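Local atomic coordinates of probable enoyl-CoA hydratase/isomerase (PDB entry 3SWX), a protein that probably hydrates or isomerises enoyl-CoA thioesters, as a member of the enoyl-CoA hydratase/isomerase (crotonase) family. Residues Arg12-Gly17 with Tyr60-Leu65; Leu54-Leu59 with Ala199-Ile204; Leu106-Gly111 with Glu192-Ala197; Ile126-Glu131 with Glu186-Gly191; Thr132-Gln137 with Ala170-Ala175. All coordinates share one frame; numbering follows the deposited sequence.

Contact 1: residues Arg12-Gly17 with Tyr60-Leu65; sequences RIRRDG and YGEGPL
Arg12 sends CG anti to its backbone N (chi1 -179°) and runs extended to NE, whereas Arg14 starts with CG anti to the carbonyl carbon and bends at chi3 (-85°), so that the two guanidinium groups end face over face, each CZ 3.7 Å above the plane of the other. Tyr60, with CG between its backbone N and carbonyl carbon, swings its hydroxyl out to the arginines, and Glu62 folds at chi2 to bring its carboxylate beside that hydroxyl. Glu62 OE2 is the hub. Arg12 NH1 forms a salt bridge with Glu62 OE2 at 2.8 Å, lying above the carboxylate plane while the oxygen sits at the guanidinium edge. Tyr60 OH donates to the anti lone pair of the same Glu62 OE2, 2.7 Å away, and accepts a rather bent bond (132°) from Arg14 NH2 at 2.8 Å. The segments belong to strands 11-16 and 56-61 of the crotonase-fold sheet, which are not neighbours: strand 19-24 runs between them, and the long polar side chains reach across it. Arginine's length suits it to span this gap. The glutamate charge probably eases the repulsion between the stacked cations, since Arg14 NH2 also lies 4.4 Å from Glu62 OE2, too far out of plane for a bond but near enough for attraction. Water 1 accepts from Arg14 NE and donates to Arg12 O, tying the bent arginine to its own strand.

Contact 2: residues Leu54-Leu59 with Ala199-Ile204; sequences LRAAVL and AIAQTI
Ala201 is the small knob at the centre of this buried contact, where helix 199-204 lies along strand 56-59, running nearly antiparallel to it with the axes 8.1 Å apart. Its methyl drops between the two strand side chains that point at the helix: Ala201 CB sits 3.9 Å from Ala56 CB and 3.8 Å from Val58 CG2. Val58, with chi1 170°, holds CG2 anti to the carbonyl carbon, and this is the branch that meets the helix. Ala56 in turn pushes its own CB up against the helix backbone, 3.8 Å from Ala201 O. One turn on, Ile204 leans over the start of the strand, and its CG2, anti to the backbone N, reaches Arg55 O at 4.1 Å. Alanine on both sides thus sets the close spacing, while the branched residues fill the flanks. Leu106 of the next strand and Val19 of strand 19-24 also touch Ala201. Arg55 directs its guanidinium elsewhere, bonding to Ala205 O and Phe262 O and making a cation-pi contact with Tyr18. No hydrogen bond joins the two segments, so helix and sheet are held here by apolar packing and close fit, as expected for the interior of an alpha/beta core.

Contact 3: residues Leu106-Gly111 with Glu192-Ala197; sequences LVAVHG and EHVDTA
His193, Ala108 and Ala197 bury the most surface where the first turn of helix 193-197 settles on strand 106-109, running nearly antiparallel to it with axes 7.6 Å apart. Ala108 points toward the helix, and its CB comes within 3.5 Å of His193 O, so the methyl rests on the first helical turn. It also meets the methyl of Ala197, with Ala108 CB and Ala197 CB 4.0 Å apart. Two alanines facing each other let the helix lie low on the sheet; beside them Leu106 lays CD2 against Ala197 O at 3.6 Å. His193 closes the other end. Its CG stands between the backbone N and the carbonyl carbon (chi1 51°), which carries the ring forward along the strand to where Val109 O and His110 lie. His110 CB sits over one face of the His193 ring, 3.8 Å from its centroid, in a CH-pi contact, while Val194 CG2 covers the opposite face, so the flat ring is clamped from both sides. The two imidazoles meet obliquely, their planes 31° apart. His110 NE2 is spoken for by Gly63 O, which helps to set the rotation of that ring from outside the contact. At the helix start, Glu192 O takes bonds from both Thr196 N and Thr196 OG1, the latter at 2.9 Å and from above the carbonyl plane. Tyr60 and Val58 of the adjoining strand complete the floor beneath Val194 and Ala197. The whole is helix-on-sheet packing in the core of the crotonase fold, joining strand 105-109 to helix 193-205.

Contact 4: residues Ile126-Glu131 with Glu186-Gly191; sequences IVIADE and EIVPVG
Strands 126-130 and 186-188 run parallel, and their backbone groups pair in the staggered manner of parallel sheet. Ala129 N gives a nearly straight bond (169°) to Glu186 O at 2.9 Å, and Ala129 O receives Val188 N at 2.8 Å, both nearly along the carbonyl axis; Ala129 is therefore gripped through both its polar backbone atoms. Beyond it, Glu131 N turns to Val188 O in a weak, bent bond. At the end of the pairing, side-chain carboxylates take over from the backbone. Asp130, whose CG lies between backbone N and carbonyl carbon, brings OD2 to Gly191 N at 2.9 Å, while Glu131, extended beyond CG, brings OE2 to Val190 N at 3.0 Å. Each oxygen uses its anti lone pair, and the pairing is crossed: the earlier acid holds the later amide. Asp130 OD1 has its own partner in Thr132 OG1, which helps to fix the carboxylate's rotation. On the face toward helix 193-205, Ile128 CG2 lies 4.2 Å from Val188 CG2. The arrangement is the parallel edge of the six-stranded crotonase-fold sheet, where strand 186-188 is outermost within the chain and leads by a short turn into its covering helix.

Contact 5: residues Thr132-Gln137 with Ala170-Ala175; sequences TATFAQ and ADTFDA
Phe135 and Phe173 form the centre, a hydrogen-bonded antiparallel pair whose backbones join twice: Phe135 N to Phe173 O at 2.7 Å and Phe173 N to Phe135 O at 2.8 Å. Their side chains share one face of the sheet. Phe173 takes the crowded first torsion (chi1 57°), which folds its ring back beneath the partner strand, so that Phe135 CB stands over the ring face, 3.5 Å from the Phe173 centroid, in a CH-pi contact. The rings themselves are near parallel, 19° apart, but slid so far that they barely overlap. Flat, broad phenylalanines suit this place: the Phe173 ring covers Phe135 CB, while the Phe135 ring turns its edge to Phe173 O. Thr134 pairs with Asp174 on the other face, and its CB also touches Thr172 CG2 at 3.9 Å. Just past the paired residues, water 2 bridges the two segments, accepting from Gln137 N and donating to Asp171 O. Asp174 caps helix 175-180 through Glu177 N, and Trp166 stacks on Phe173, while Asp171 is held by Arg165. Ala170 and Asp171 also pack on Gln207 and Thr203 of the third subunit. With strand 112-114, these strands make the small three-stranded sheet of the crotonase fold, beside the larger core sheet.

How the contacts relate
Contacts 1 to 4 all reach the six-stranded sheet, which runs, within this chain, from strand 11-16 to strand 186-188, while contact 5 belongs to the smaller sheet. Helix 193-205 serves contacts 2 and 3, whose centres are 12 Å apart, and Gln202 of that helix bonds to Asp16 O of contact 1. Contacts 3 and 4 are closest, with centres 6 Å apart, because strands 105-109 and 126-130 pair through Val109 N and Ile128 O (2.8 Å). His110 NE2 and Gly63 O, 2.7 Å apart, tie contact 3 to contact 1. Gly111 O and Thr134 N, 2.9 Å apart, connect the small sheet to contact 3; contacts 2 and 5 stay about 11 Å apart at their nearest atoms.

Contact 1: residues Arg12-Gly17 with Tyr60-Leu65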
# COMPACT_ATOMS: atom_id res chain seq x y z
N ARG B 12 -30.87 13.56 2.74
CA ARG B 12 -31.98 12.68 2.54
C ARG B 12 -31.63 11.33 3.17
O ARG B 12 -30.69 10.65 2.72
CB ARG B 12 -32.26 12.50 1.05
CG ARG B 12 -33.44 11.59 0.77
CD ARG B 12 -33.43 11.13 -0.67
NE ARG B 12 -34.62 10.36 -0.98
CZ ARG B 12 -34.90 9.84 -2.17
NH1 ARG B 12 -34.06 10.00 -3.19
NH2 ARG B 12 -36.01 9.14 -2.35
N ILE B 13 -32.36 10.95 4.20
CA ILE B 13 -32.07 9.74 4.92
C ILE B 13 -33.18 8.70 4.77
O ILE B 13 -34.36 9.01 4.89
CB ILE B 13 -31.80 10.06 6.42
CG1 ILE B 13 -30.46 10.80 6.52
CG2 ILE B 13 -31.82 8.77 7.26
CD1 ILE B 13 -29.72 10.62 7.81
N ARG B 14 -32.78 7.46 4.50
CA ARG B 14 -33.70 6.34 4.48
C ARG B 14 -33.03 5.15 5.12
O ARG B 14 -31.79 5.13 5.23
CB ARG B 14 -34.07 5.98 3.03
CG ARG B 14 -34.75 7.08 2.24
CD ARG B 14 -34.80 6.73 0.77
NE ARG B 14 -33.57 7.10 0.08
CZ ARG B 14 -33.24 6.71 -1.15
NH1 ARG B 14 -34.02 5.91 -1.86
NH2 ARG B 14 -32.10 7.12 -1.69
N ARG B 15 -33.86 4.18 5.51
CA ARG B 15 -33.40 2.89 6.04
C ARG B 15 -33.92 1.75 5.19
O ARG B 15 -35.10 1.71 4.85
CB ARG B 15 -33.96 2.64 7.43
CG ARG B 15 -33.33 3.40 8.52
CD ARG B 15 -33.67 2.72 9.83
NE ARG B 15 -33.17 3.49 10.96
CZ ARG B 15 -32.89 2.97 12.16
NH1 ARG B 15 -33.03 1.66 12.41
NH2 ARG B 15 -32.46 3.77 13.11
N ASP B 16 -33.04 0.81 4.89
CA ASP B 16 -33.37 -0.40 4.19
C ASP B 16 -32.90 -1.53 5.10
O ASP B 16 -31.76 -2.03 4.98
CB ASP B 16 -32.65 -0.40 2.83
CG ASP B 16 -32.96 -1.62 1.98
OD1 ASP B 16 -33.87 -2.39 2.33
OD2 ASP B 16 -32.29 -1.77 0.93
N GLY B 17 -33.78 -1.89 6.03
CA GLY B 17 -33.48 -2.90 7.06
C GLY B 17 -32.33 -2.46 7.96
O GLY B 17 -32.40 -1.44 8.62
N TYR B 60 -24.06 8.75 -0.55
CA TYR B 60 -24.07 9.12 -1.97
C TYR B 60 -24.52 10.58 -2.02
O TYR B 60 -24.79 11.19 -0.97
CB TYR B 60 -25.01 8.21 -2.78
CG TYR B 60 -26.46 8.51 -2.50
CD1 TYR B 60 -27.06 8.08 -1.31
CD2 TYR B 60 -27.23 9.25 -3.41
CE1 TYR B 60 -28.36 8.38 -1.04
CE2 TYR B 60 -28.53 9.54 -3.15
CZ TYR B 60 -29.10 9.10 -1.96
OH TYR B 60 -30.41 9.40 -1.68
N GLY B 61 -24.58 11.14 -3.22
CA GLY B 61 -25.08 12.50 -3.41
C GLY B 61 -26.28 12.54 -4.35
O GLY B 61 -26.27 11.86 -5.35
N GLU B 62 -27.30 13.34 -4.02
CA GLU B 62 -28.44 13.58 -4.94
C GLU B 62 -28.04 14.53 -6.06
O GLU B 62 -27.11 15.32 -5.90
CB GLU B 62 -29.65 14.17 -4.18
CG GLU B 62 -30.37 13.17 -3.22
CD GLU B 62 -31.31 12.22 -3.96
OE1 GLU B 62 -31.92 12.66 -4.96
OE2 GLU B 62 -31.44 11.04 -3.56
N GLY B 63 -28.72 14.44 -7.20
CA GLY B 63 -28.48 15.34 -8.32
C GLY B 63 -27.29 14.98 -9.21
O GLY B 63 -26.83 13.83 -9.24
N PRO B 64 -26.78 15.98 -9.95
CA PRO B 64 -25.82 15.68 -11.02
C PRO B 64 -24.45 15.10 -10.59
O PRO B 64 -23.86 14.35 -11.36
CB PRO B 64 -25.64 17.03 -11.74
CG PRO B 64 -26.51 18.01 -11.05
CD PRO B 64 -27.34 17.33 -10.04
N LEU B 65 -23.97 15.43 -9.39
CA LEU B 65 -22.68 14.93 -8.96
C LEU B 65 -22.57 14.76 -7.45
O LEU B 65 -23.41 15.24 -6.68
CB LEU B 65 -21.58 15.85 -9.49
CG LEU B 65 -21.68 17.31 -9.09
CD1 LEU B 65 -20.99 17.56 -7.75
CD2 LEU B 65 -21.07 18.20 -10.18
O HOH W 1 -31.29 8.41 1.36

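Contact 2: residues Leu54-Leu59 with Ala199-Ile204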
# COMPACT_ATOMS: atom_id res chain seq x y z
N LEU B 54 -28.34 -0.81 13.24
CA LEU B 54 -27.73 -0.55 11.94
C LEU B 54 -26.39 -1.26 11.83
O LEU B 54 -25.57 -1.21 12.74
CB LEU B 54 -27.61 0.95 11.71
CG LEU B 54 -28.96 1.68 11.70
CD1 LEU B 54 -28.77 3.21 11.62
CD2 LEU B 54 -29.89 1.17 10.56
N ARG B 55 -26.17 -1.91 10.69
CA ARG B 55 -25.00 -2.73 10.48
C ARG B 55 -24.06 -2.22 9.38
O ARG B 55 -22.95 -2.71 9.26
CB ARG B 55 -25.45 -4.16 10.12
CG ARG B 55 -26.28 -4.83 11.21
CD ARG B 55 -26.66 -6.26 10.85
NE ARG B 55 -27.29 -6.92 11.99
CZ ARG B 55 -27.54 -8.23 12.08
NH1 ARG B 55 -27.24 -9.05 11.09
NH2 ARG B 55 -28.08 -8.72 13.18
N ALA B 56 -24.55 -1.27 8.57
CA ALA B 56 -23.80 -0.69 7.45
C ALA B 56 -24.45 0.64 7.06
O ALA B 56 -25.62 0.87 7.35
CB ALA B 56 -23.80 -1.62 6.27
N ALA B 57 -23.68 1.52 6.45
CA ALA B 57 -24.20 2.79 5.97
C ALA B 57 -23.65 3.09 4.56
O ALA B 57 -22.47 2.84 4.28
CB ALA B 57 -23.88 3.94 6.94
N VAL B 58 -24.51 3.67 3.73
CA VAL B 58 -24.21 4.04 2.35
C VAL B 58 -24.37 5.54 2.22
O VAL B 58 -25.39 6.08 2.63
CB VAL B 58 -25.17 3.33 1.38
CG1 VAL B 58 -25.03 3.88 -0.02
CG2 VAL B 58 -24.88 1.84 1.38
N LEU B 59 -23.35 6.21 1.69
CA LEU B 59 -23.35 7.65 1.49
C LEU B 59 -23.16 7.94 0.00
O LEU B 59 -22.24 7.40 -0.63
CB LEU B 59 -22.23 8.31 2.31
CG LEU B 59 -22.02 9.82 2.13
CD1 LEU B 59 -23.26 10.61 2.54
CD2 LEU B 59 -20.81 10.25 2.97
N ALA B 199 -26.48 -3.08 -2.21
CA ALA B 199 -26.43 -4.54 -2.27
C ALA B 199 -25.24 -5.05 -1.43
O ALA B 199 -25.37 -6.02 -0.66
CB ALA B 199 -26.37 -5.06 -3.73
N ILE B 200 -24.09 -4.38 -1.56
CA ILE B 200 -22.90 -4.80 -0.81
C ILE B 200 -23.08 -4.58 0.69
O ILE B 200 -22.65 -5.40 1.50
CB ILE B 200 -21.60 -4.08 -1.30
CG1 ILE B 200 -21.30 -4.44 -2.77
CG2 ILE B 200 -20.41 -4.50 -0.42
CD1 ILE B 200 -20.38 -3.45 -3.49
N ALA B 201 -23.68 -3.46 1.04
CA ALA B 201 -24.05 -3.15 2.42
C ALA B 201 -24.95 -4.24 3.00
O ALA B 201 -24.77 -4.64 4.14
CB ALA B 201 -24.77 -1.78 2.46
N GLN B 202 -25.92 -4.72 2.22
CA GLN B 202 -26.79 -5.80 2.67
C GLN B 202 -26.01 -7.10 2.89
O GLN B 202 -26.31 -7.86 3.82
CB GLN B 202 -27.95 -6.02 1.69
CG GLN B 202 -28.94 -4.87 1.60
CD GLN B 202 -29.72 -4.60 2.89
OE1 GLN B 202 -29.67 -5.39 3.84
NE2 GLN B 202 -30.44 -3.46 2.93
N THR B 203 -25.02 -7.37 2.05
CA THR B 203 -24.19 -8.56 2.25
C THR B 203 -23.45 -8.47 3.56
O THR B 203 -23.41 -9.44 4.32
CB THR B 203 -23.19 -8.77 1.11
OG1 THR B 203 -23.94 -8.93 -0.11
CG2 THR B 203 -22.36 -10.03 1.34
N ILE B 204 -22.92 -7.28 3.83
CA ILE B 204 -22.24 -6.99 5.10
C ILE B 204 -23.19 -7.23 6.26
O ILE B 204 -22.81 -7.85 7.26
CB ILE B 204 -21.68 -5.55 5.14
CG1 ILE B 204 -20.50 -5.42 4.17
CG2 ILE B 204 -21.17 -5.21 6.54
CD1 ILE B 204 -19.90 -4.03 4.08

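Contact 3: residues Leu106-Gly111 with Glu192-Ala197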
# COMPACT_ATOMS: atom_id res chain seq x y z
N LEU B 106 -19.93 2.84 3.30
CA LEU B 106 -19.68 2.70 1.89
C LEU B 106 -20.00 4.03 1.24
O LEU B 106 -20.93 4.72 1.65
CB LEU B 106 -20.54 1.58 1.28
CG LEU B 106 -20.35 0.18 1.86
CD1 LEU B 106 -21.22 -0.02 3.13
CD2 LEU B 106 -20.68 -0.88 0.82
N VAL B 107 -19.22 4.41 0.23
CA VAL B 107 -19.49 5.66 -0.50
C VAL B 107 -19.69 5.37 -1.98
O VAL B 107 -18.88 4.70 -2.61
CB VAL B 107 -18.38 6.71 -0.27
CG1 VAL B 107 -18.48 7.84 -1.29
CG2 VAL B 107 -18.47 7.27 1.16
N ALA B 108 -20.80 5.87 -2.52
CA ALA B 108 -21.16 5.70 -3.92
C ALA B 108 -21.03 7.05 -4.61
O ALA B 108 -21.69 8.00 -4.21
CB ALA B 108 -22.61 5.18 -4.05
N VAL B 109 -20.20 7.12 -5.65
CA VAL B 109 -19.89 8.37 -6.32
C VAL B 109 -20.26 8.35 -7.81
O VAL B 109 -20.27 7.31 -8.45
CB VAL B 109 -18.38 8.82 -6.15
CG1 VAL B 109 -17.97 8.90 -4.65
CG2 VAL B 109 -17.40 7.92 -6.94
N HIS B 110 -20.54 9.54 -8.33
CA HIS B 110 -20.83 9.76 -9.74
C HIS B 110 -20.54 11.22 -10.06
O HIS B 110 -20.54 12.05 -9.16
CB HIS B 110 -22.30 9.46 -10.02
CG HIS B 110 -23.24 10.51 -9.51
ND1 HIS B 110 -23.44 10.74 -8.16
CD2 HIS B 110 -24.03 11.40 -10.16
CE1 HIS B 110 -24.31 11.72 -8.01
NE2 HIS B 110 -24.69 12.14 -9.21
N GLY B 111 -20.31 11.53 -11.33
CA GLY B 111 -19.98 12.90 -11.75
C GLY B 111 -18.68 13.38 -11.11
O GLY B 111 -17.81 12.58 -10.77
N GLU B 192 -26.01 3.38 -11.38
CA GLU B 192 -26.14 2.14 -10.58
C GLU B 192 -25.28 2.10 -9.32
O GLU B 192 -25.25 1.08 -8.62
CB GLU B 192 -25.69 0.93 -11.37
CG GLU B 192 -26.14 0.90 -12.76
CD GLU B 192 -27.18 -0.07 -12.95
OE1 GLU B 192 -26.91 -1.03 -13.71
OE2 GLU B 192 -28.26 0.13 -12.33
N HIS B 193 -24.54 3.16 -9.08
CA HIS B 193 -23.58 3.22 -7.97
C HIS B 193 -24.25 3.08 -6.60
O HIS B 193 -23.75 2.36 -5.75
CB HIS B 193 -22.76 4.52 -8.02
CG HIS B 193 -23.58 5.76 -8.16
ND1 HIS B 193 -24.40 6.00 -9.25
CD2 HIS B 193 -23.70 6.85 -7.36
CE1 HIS B 193 -24.99 7.18 -9.11
NE2 HIS B 193 -24.58 7.70 -7.96
N VAL B 194 -25.39 3.75 -6.40
CA VAL B 194 -26.09 3.67 -5.10
C VAL B 194 -26.67 2.26 -4.88
O VAL B 194 -26.42 1.66 -3.84
CB VAL B 194 -27.21 4.71 -4.96
CG1 VAL B 194 -27.68 4.77 -3.50
CG2 VAL B 194 -26.75 6.10 -5.45
N ASP B 195 -27.38 1.72 -5.85
CA ASP B 195 -27.90 0.34 -5.71
C ASP B 195 -26.80 -0.73 -5.56
O ASP B 195 -27.00 -1.69 -4.84
CB ASP B 195 -28.81 -0.05 -6.87
CG ASP B 195 -30.10 0.76 -6.89
OD1 ASP B 195 -30.55 1.25 -5.82
OD2 ASP B 195 -30.65 0.93 -7.98
N THR B 196 -25.65 -0.55 -6.22
CA THR B 196 -24.56 -1.51 -6.07
C THR B 196 -24.02 -1.41 -4.65
O THR B 196 -23.79 -2.45 -4.01
CB THR B 196 -23.46 -1.33 -7.14
OG1 THR B 196 -24.03 -1.51 -8.43
CG2 THR B 196 -22.31 -2.35 -6.96
N ALA B 197 -23.86 -0.19 -4.15
CA ALA B 197 -23.36 0.01 -2.79
C ALA B 197 -24.31 -0.56 -1.72
O ALA B 197 -23.85 -1.17 -0.76
CB ALA B 197 -23.07 1.50 -2.53

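Contact 4: residues Ile126-Glu131 with Glu186-Gly191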
# COMPACT_ATOMS: atom_id res chain seq x y z
N ILE B 126 -15.54 1.15 1.63
CA ILE B 126 -15.76 0.61 0.27
C ILE B 126 -16.32 1.72 -0.59
O ILE B 126 -17.24 2.45 -0.17
CB ILE B 126 -16.74 -0.62 0.23
CG1 ILE B 126 -16.23 -1.80 1.09
CG2 ILE B 126 -16.93 -1.14 -1.22
CD1 ILE B 126 -17.33 -2.74 1.49
N VAL B 127 -15.76 1.87 -1.80
CA VAL B 127 -16.14 2.96 -2.68
C VAL B 127 -16.59 2.37 -4.00
O VAL B 127 -15.87 1.56 -4.62
CB VAL B 127 -14.98 3.98 -2.91
CG1 VAL B 127 -15.39 5.09 -3.91
CG2 VAL B 127 -14.53 4.61 -1.59
N ILE B 128 -17.79 2.76 -4.43
CA ILE B 128 -18.34 2.34 -5.70
C ILE B 128 -18.54 3.58 -6.55
O ILE B 128 -19.15 4.56 -6.08
CB ILE B 128 -19.71 1.67 -5.52
CG1 ILE B 128 -19.63 0.53 -4.50
CG2 ILE B 128 -20.25 1.21 -6.89
CD1 ILE B 128 -18.70 -0.63 -4.91
N ALA B 129 -18.07 3.51 -7.80
CA ALA B 129 -18.26 4.58 -8.77
C ALA B 129 -19.13 4.15 -9.96
O ALA B 129 -19.04 3.00 -10.41
CB ALA B 129 -16.89 5.07 -9.27
N ASP B 130 -19.99 5.04 -10.47
CA ASP B 130 -20.56 4.80 -11.78
C ASP B 130 -19.54 5.27 -12.83
O ASP B 130 -18.58 5.98 -12.50
CB ASP B 130 -22.01 5.35 -11.95
CG ASP B 130 -22.08 6.80 -12.45
OD1 ASP B 130 -21.06 7.52 -12.46
OD2 ASP B 130 -23.20 7.20 -12.84
N GLU B 131 -19.75 4.87 -14.08
CA GLU B 131 -18.78 5.14 -15.16
C GLU B 131 -18.50 6.63 -15.44
O GLU B 131 -17.49 6.96 -16.07
CB GLU B 131 -19.17 4.39 -16.44
CG GLU B 131 -20.59 4.63 -16.92
CD GLU B 131 -21.02 3.69 -18.05
OE1 GLU B 131 -20.13 3.26 -18.84
OE2 GLU B 131 -22.24 3.39 -18.15
N GLU B 186 -15.06 -0.67 -7.40
CA GLU B 186 -15.82 -1.19 -8.52
C GLU B 186 -16.46 -0.03 -9.27
O GLU B 186 -16.92 0.95 -8.67
CB GLU B 186 -16.87 -2.18 -8.02
CG GLU B 186 -17.62 -2.87 -9.14
CD GLU B 186 -18.70 -3.84 -8.66
OE1 GLU B 186 -18.79 -4.13 -7.43
OE2 GLU B 186 -19.46 -4.31 -9.56
N ILE B 187 -16.43 -0.16 -10.60
CA ILE B 187 -17.08 0.76 -11.49
C ILE B 187 -18.29 0.06 -12.13
O ILE B 187 -18.17 -1.03 -12.68
CB ILE B 187 -16.15 1.21 -12.63
CG1 ILE B 187 -14.84 1.80 -12.10
CG2 ILE B 187 -16.88 2.24 -13.53
CD1 ILE B 187 -13.80 1.93 -13.20
N VAL B 188 -19.44 0.73 -12.07
CA VAL B 188 -20.69 0.20 -12.58
C VAL B 188 -21.32 1.16 -13.59
O VAL B 188 -20.88 2.31 -13.71
CB VAL B 188 -21.67 -0.04 -11.42
CG1 VAL B 188 -21.10 -1.08 -10.43
CG2 VAL B 188 -22.01 1.28 -10.71
N PRO B 189 -22.34 0.68 -14.33
CA PRO B 189 -22.98 1.54 -15.33
C PRO B 189 -23.65 2.78 -14.75
O PRO B 189 -23.98 2.81 -13.55
CB PRO B 189 -24.02 0.62 -15.99
CG PRO B 189 -23.39 -0.76 -15.85
CD PRO B 189 -22.79 -0.72 -14.46
N VAL B 190 -23.84 3.79 -15.60
CA VAL B 190 -24.39 5.09 -15.21
C VAL B 190 -25.61 4.93 -14.30
O VAL B 190 -26.52 4.19 -14.60
CB VAL B 190 -24.73 5.97 -16.47
CG1 VAL B 190 -25.36 5.14 -17.54
CG2 VAL B 190 -25.64 7.14 -16.09
N GLY B 191 -25.59 5.59 -13.14
CA GLY B 191 -26.73 5.59 -12.21
C GLY B 191 -26.88 4.39 -11.27
O GLY B 191 -27.75 4.41 -10.42

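Contact 5: residues Thr132-Gln137 with Ala170-Ala175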
# COMPACT_ATOMS: atom_id res chain seq x y z
N THR B 132 -19.36 7.52 -14.96
CA THR B 132 -19.16 8.96 -15.19
C THR B 132 -18.24 9.61 -14.16
O THR B 132 -17.88 10.75 -14.34
CB THR B 132 -20.49 9.76 -15.14
OG1 THR B 132 -20.97 9.82 -13.79
CG2 THR B 132 -21.55 9.12 -16.02
N ALA B 133 -17.90 8.93 -13.07
CA ALA B 133 -17.17 9.59 -11.99
C ALA B 133 -15.84 10.18 -12.49
O ALA B 133 -15.08 9.49 -13.16
CB ALA B 133 -16.92 8.64 -10.84
N THR B 134 -15.60 11.45 -12.20
CA THR B 134 -14.25 12.03 -12.30
C THR B 134 -13.82 12.63 -10.96
O THR B 134 -14.65 12.94 -10.10
CB THR B 134 -14.11 13.10 -13.38
OG1 THR B 134 -14.93 14.20 -13.05
CG2 THR B 134 -14.47 12.55 -14.75
N PHE B 135 -12.51 12.81 -10.80
CA PHE B 135 -11.91 13.23 -9.52
C PHE B 135 -10.86 14.33 -9.71
O PHE B 135 -10.05 14.28 -10.64
CB PHE B 135 -11.23 12.03 -8.83
CG PHE B 135 -12.14 10.84 -8.65
CD1 PHE B 135 -12.33 9.94 -9.68
CD2 PHE B 135 -12.78 10.62 -7.45
CE1 PHE B 135 -13.17 8.85 -9.52
CE2 PHE B 135 -13.61 9.52 -7.28
CZ PHE B 135 -13.81 8.64 -8.32
N ALA B 136 -10.84 15.31 -8.81
CA ALA B 136 -9.79 16.33 -8.83
C ALA B 136 -9.49 16.91 -7.45
O ALA B 136 -10.38 17.48 -6.78
CB ALA B 136 -10.13 17.44 -9.83
N GLN B 137 -8.22 16.79 -7.06
CA GLN B 137 -7.72 17.30 -5.80
C GLN B 137 -7.24 18.74 -6.05
O GLN B 137 -6.03 19.01 -6.19
CB GLN B 137 -6.61 16.37 -5.29
CG GLN B 137 -6.35 16.45 -3.80
CD GLN B 137 -7.33 15.64 -2.97
OE1 GLN B 137 -7.25 14.41 -2.92
NE2 GLN B 137 -8.25 16.33 -2.30
N ALA B 170 -3.19 18.91 -9.15
CA ALA B 170 -4.62 19.23 -9.24
C ALA B 170 -5.28 18.73 -10.54
O ALA B 170 -6.39 19.16 -10.84
CB ALA B 170 -4.87 20.74 -9.03
N ASP B 171 -4.65 17.81 -11.29
CA ASP B 171 -5.21 17.35 -12.57
C ASP B 171 -6.40 16.46 -12.30
O ASP B 171 -6.44 15.74 -11.30
CB ASP B 171 -4.21 16.54 -13.40
CG ASP B 171 -3.15 17.42 -14.10
OD1 ASP B 171 -3.41 18.60 -14.40
OD2 ASP B 171 -2.03 16.91 -14.33
N THR B 172 -7.35 16.48 -13.22
CA THR B 172 -8.51 15.61 -13.14
C THR B 172 -8.17 14.19 -13.56
O THR B 172 -7.46 14.00 -14.55
CB THR B 172 -9.63 16.15 -14.03
OG1 THR B 172 -9.93 17.48 -13.59
CG2 THR B 172 -10.93 15.28 -13.95
N PHE B 173 -8.66 13.19 -12.82
CA PHE B 173 -8.56 11.78 -13.25
C PHE B 173 -9.92 11.09 -13.21
O PHE B 173 -10.79 11.47 -12.46
CB PHE B 173 -7.51 11.00 -12.43
CG PHE B 173 -7.74 10.99 -10.93
CD1 PHE B 173 -7.44 12.12 -10.16
CD2 PHE B 173 -8.20 9.84 -10.29
CE1 PHE B 173 -7.63 12.13 -8.79
CE2 PHE B 173 -8.41 9.84 -8.88
CZ PHE B 173 -8.11 10.99 -8.14
N ASP B 174 -10.08 10.06 -14.02
CA ASP B 174 -11.39 9.43 -14.23
C ASP B 174 -11.57 8.16 -13.41
O ASP B 174 -10.66 7.72 -12.69
CB ASP B 174 -11.63 9.20 -15.72
CG ASP B 174 -10.73 8.16 -16.33
OD1 ASP B 174 -10.07 7.39 -15.60
OD2 ASP B 174 -10.69 8.11 -17.56
N ALA B 175 -12.77 7.59 -13.51
CA ALA B 175 -13.11 6.38 -12.75
C ALA B 175 -12.13 5.24 -13.01
O ALA B 175 -11.75 4.54 -12.06
CB ALA B 175 -14.56 5.92 -13.05
O HOH W 2 -5.99 15.79 -8.61